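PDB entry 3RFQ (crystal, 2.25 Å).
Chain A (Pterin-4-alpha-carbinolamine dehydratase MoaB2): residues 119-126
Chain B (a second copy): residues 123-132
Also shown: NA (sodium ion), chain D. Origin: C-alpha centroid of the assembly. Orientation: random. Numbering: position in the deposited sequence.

Chain A, residues 119-126: ILGIAEAI
Chain B, residues 123-132: AEAIRASGLS

Two carboxylates of the same residue in the two copies meet here, A:Glu124 OE2 lying 4.4 Å from B:Glu124 OE2, beside a bidentate salt bridge from B:Arg127 to A:Glu124; the B:Glu124 carboxylate is hydrogen-bonded elsewhere in the structure. B:Arg127 NE donates to A:Glu124 OE1 (2.9 Å, N-H...O 172°) and B:Arg127 NH1 to A:Glu124 OE2 (2.7 Å, 144°), so the acid sits at the guanidinium edge, near its plane. The arginine reaches it with chi1 -80°, chi2 -169°, chi3 -69° and chi4 -88°; A:Glu124 is m, t, with chi3 1°. One water donates to A:Glu124 OE1 (2.6 Å) and to B:Glu124 O (2.9 Å), tying side chain to backbone.

A:Ile119 is extended (phi/psi -109/81) and A:Gly121 to A:Ile126 are helical, as is B throughout 123-132, with phi/psi near -63/-43 over most of their length. Their axes cross at -74° and approach to 10.5 Å. Register is set by A:Gly121 CA to B:Arg127 CA, 6.5 Å, and A:Ala125 CA to B:Ala128 CA, 7.5 Å.

The glycine admits the arginine: A:Gly121 CA is 3.5 Å from B:Arg127 CD, and an ideal CB would stand only 3.1 Å from that CD. A:Leu120 CB covers one guanidinium face, 4.1 Å from B:Arg127 NH1. Further along, A:Ala125 CB packs on B:Leu131 CD2 (3.6 Å; leucine t, p). Total burial is 260 Å².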

# COMPACT_ATOMS: atom_id res chain seq x y z
N ILE A 119 19.73 -4.76 -3.06
CA ILE A 119 18.55 -5.20 -2.32
C ILE A 119 17.39 -4.28 -2.65
O ILE A 119 17.08 -3.34 -1.90
CB ILE A 119 18.85 -5.22 -0.82
CG1 ILE A 119 20.10 -6.07 -0.57
CG2 ILE A 119 17.66 -5.75 -0.03
CD1 ILE A 119 20.76 -5.77 0.72
N LEU A 120 16.77 -4.55 -3.79
CA LEU A 120 15.73 -3.70 -4.34
C LEU A 120 14.60 -3.47 -3.37
O LEU A 120 13.93 -2.45 -3.45
CB LEU A 120 15.15 -4.31 -5.62
CG LEU A 120 16.10 -4.52 -6.80
CD1 LEU A 120 15.39 -5.31 -7.95
CD2 LEU A 120 16.72 -3.16 -7.30
N GLY A 121 14.36 -4.43 -2.48
CA GLY A 121 13.29 -4.30 -1.51
C GLY A 121 13.41 -3.14 -0.54
O GLY A 121 12.41 -2.66 0.00
N ILE A 122 14.63 -2.68 -0.30
CA ILE A 122 14.87 -1.58 0.62
C ILE A 122 14.53 -0.24 -0.07
O ILE A 122 13.82 0.58 0.47
CB ILE A 122 16.34 -1.54 1.13
CG1 ILE A 122 16.58 -2.62 2.19
CG2 ILE A 122 16.65 -0.18 1.81
CD1 ILE A 122 18.10 -2.82 2.49
N ALA A 123 15.08 -0.04 -1.26
CA ALA A 123 14.77 1.12 -2.09
C ALA A 123 13.26 1.26 -2.41
O ALA A 123 12.70 2.37 -2.31
CB ALA A 123 15.62 1.05 -3.36
N GLU A 124 12.59 0.16 -2.77
CA GLU A 124 11.13 0.16 -2.96
C GLU A 124 10.31 0.52 -1.72
O GLU A 124 9.37 1.32 -1.81
CB GLU A 124 10.65 -1.20 -3.42
CG GLU A 124 11.25 -1.55 -4.74
CD GLU A 124 10.94 -2.98 -5.13
OE1 GLU A 124 10.24 -3.69 -4.36
OE2 GLU A 124 11.42 -3.38 -6.20
N ALA A 125 10.68 -0.06 -0.59
CA ALA A 125 9.98 0.23 0.65
C ALA A 125 10.19 1.67 1.07
O ALA A 125 9.25 2.31 1.47
CB ALA A 125 10.41 -0.72 1.80
N ILE A 126 11.41 2.19 0.94
CA ILE A 126 11.66 3.59 1.21
C ILE A 126 10.78 4.50 0.32
O ILE A 126 10.14 5.45 0.82
CB ILE A 126 13.17 3.93 1.09
CG1 ILE A 126 13.95 3.30 2.24
CG2 ILE A 126 13.41 5.49 1.10
CD1 ILE A 126 15.50 3.35 2.07
N ALA B 123 7.76 -9.23 -8.83
CA ALA B 123 8.70 -9.14 -7.71
C ALA B 123 8.36 -7.99 -6.74
O ALA B 123 8.54 -8.15 -5.50
CB ALA B 123 10.16 -9.03 -8.22
N GLU B 124 7.89 -6.85 -7.26
CA GLU B 124 7.48 -5.75 -6.37
C GLU B 124 6.26 -6.13 -5.54
O GLU B 124 6.22 -5.89 -4.34
CB GLU B 124 7.21 -4.42 -7.12
CG GLU B 124 8.42 -3.87 -7.88
CD GLU B 124 8.00 -2.94 -8.99
OE1 GLU B 124 6.77 -2.64 -9.14
OE2 GLU B 124 8.88 -2.50 -9.74
N ALA B 125 5.26 -6.73 -6.18
CA ALA B 125 4.03 -7.08 -5.48
C ALA B 125 4.30 -8.11 -4.38
O ALA B 125 3.73 -8.02 -3.31
CB ALA B 125 2.95 -7.61 -6.45
N ILE B 126 5.13 -9.10 -4.67
CA ILE B 126 5.49 -10.13 -3.70
C ILE B 126 6.29 -9.55 -2.53
O ILE B 126 6.06 -9.94 -1.38
CB ILE B 126 6.35 -11.22 -4.36
CG1 ILE B 126 5.54 -11.98 -5.42
CG2 ILE B 126 6.95 -12.20 -3.27
CD1 ILE B 126 6.43 -12.98 -6.24
N ARG B 127 7.24 -8.65 -2.83
CA ARG B 127 7.98 -7.97 -1.79
C ARG B 127 7.06 -7.09 -0.96
O ARG B 127 7.15 -7.10 0.26
CB ARG B 127 9.18 -7.15 -2.34
CG ARG B 127 10.45 -7.98 -2.66
CD ARG B 127 11.66 -7.05 -2.95
NE ARG B 127 11.48 -6.33 -4.20
CZ ARG B 127 11.85 -6.80 -5.39
NH1 ARG B 127 11.62 -6.10 -6.51
NH2 ARG B 127 12.48 -7.95 -5.46
N ALA B 128 6.16 -6.34 -1.61
CA ALA B 128 5.27 -5.43 -0.88
C ALA B 128 4.35 -6.17 0.09
O ALA B 128 4.14 -5.76 1.25
CB ALA B 128 4.44 -4.55 -1.86
N SER B 129 3.81 -7.27 -0.40
CA SER B 129 2.91 -8.10 0.41
C SER B 129 3.67 -8.75 1.58
O SER B 129 3.16 -8.82 2.69
CB SER B 129 2.29 -9.16 -0.49
OG SER B 129 1.61 -10.10 0.28
N GLY B 130 4.90 -9.21 1.33
CA GLY B 130 5.73 -9.83 2.39
C GLY B 130 6.12 -8.87 3.50
O GLY B 130 6.07 -9.20 4.70
N LEU B 131 6.52 -7.67 3.11
CA LEU B 131 6.87 -6.67 4.08
C LEU B 131 5.73 -6.35 5.05
O LEU B 131 5.90 -6.40 6.27
CB LEU B 131 7.37 -5.41 3.36
CG LEU B 131 8.26 -4.48 4.15
CD1 LEU B 131 9.64 -5.07 4.26
CD2 LEU B 131 8.33 -3.17 3.46
N SER B 132 4.55 -6.05 4.53
CA SER B 132 3.46 -5.67 5.39
C SER B 132 2.85 -6.84 6.18
O SER B 132 2.16 -6.63 7.16
CB SER B 132 2.42 -4.85 4.62
OG SER B 132 1.58 -5.69 3.88
NA NA D . -0.60 -10.62 1.22
O HOH W 1 7.74 -3.60 -3.54
O HOH W 2 -1.60 -8.86 -0.79
O HOH W 3 -0.95 -11.35 3.29
O HOH W 4 0.03 -12.13 -0.74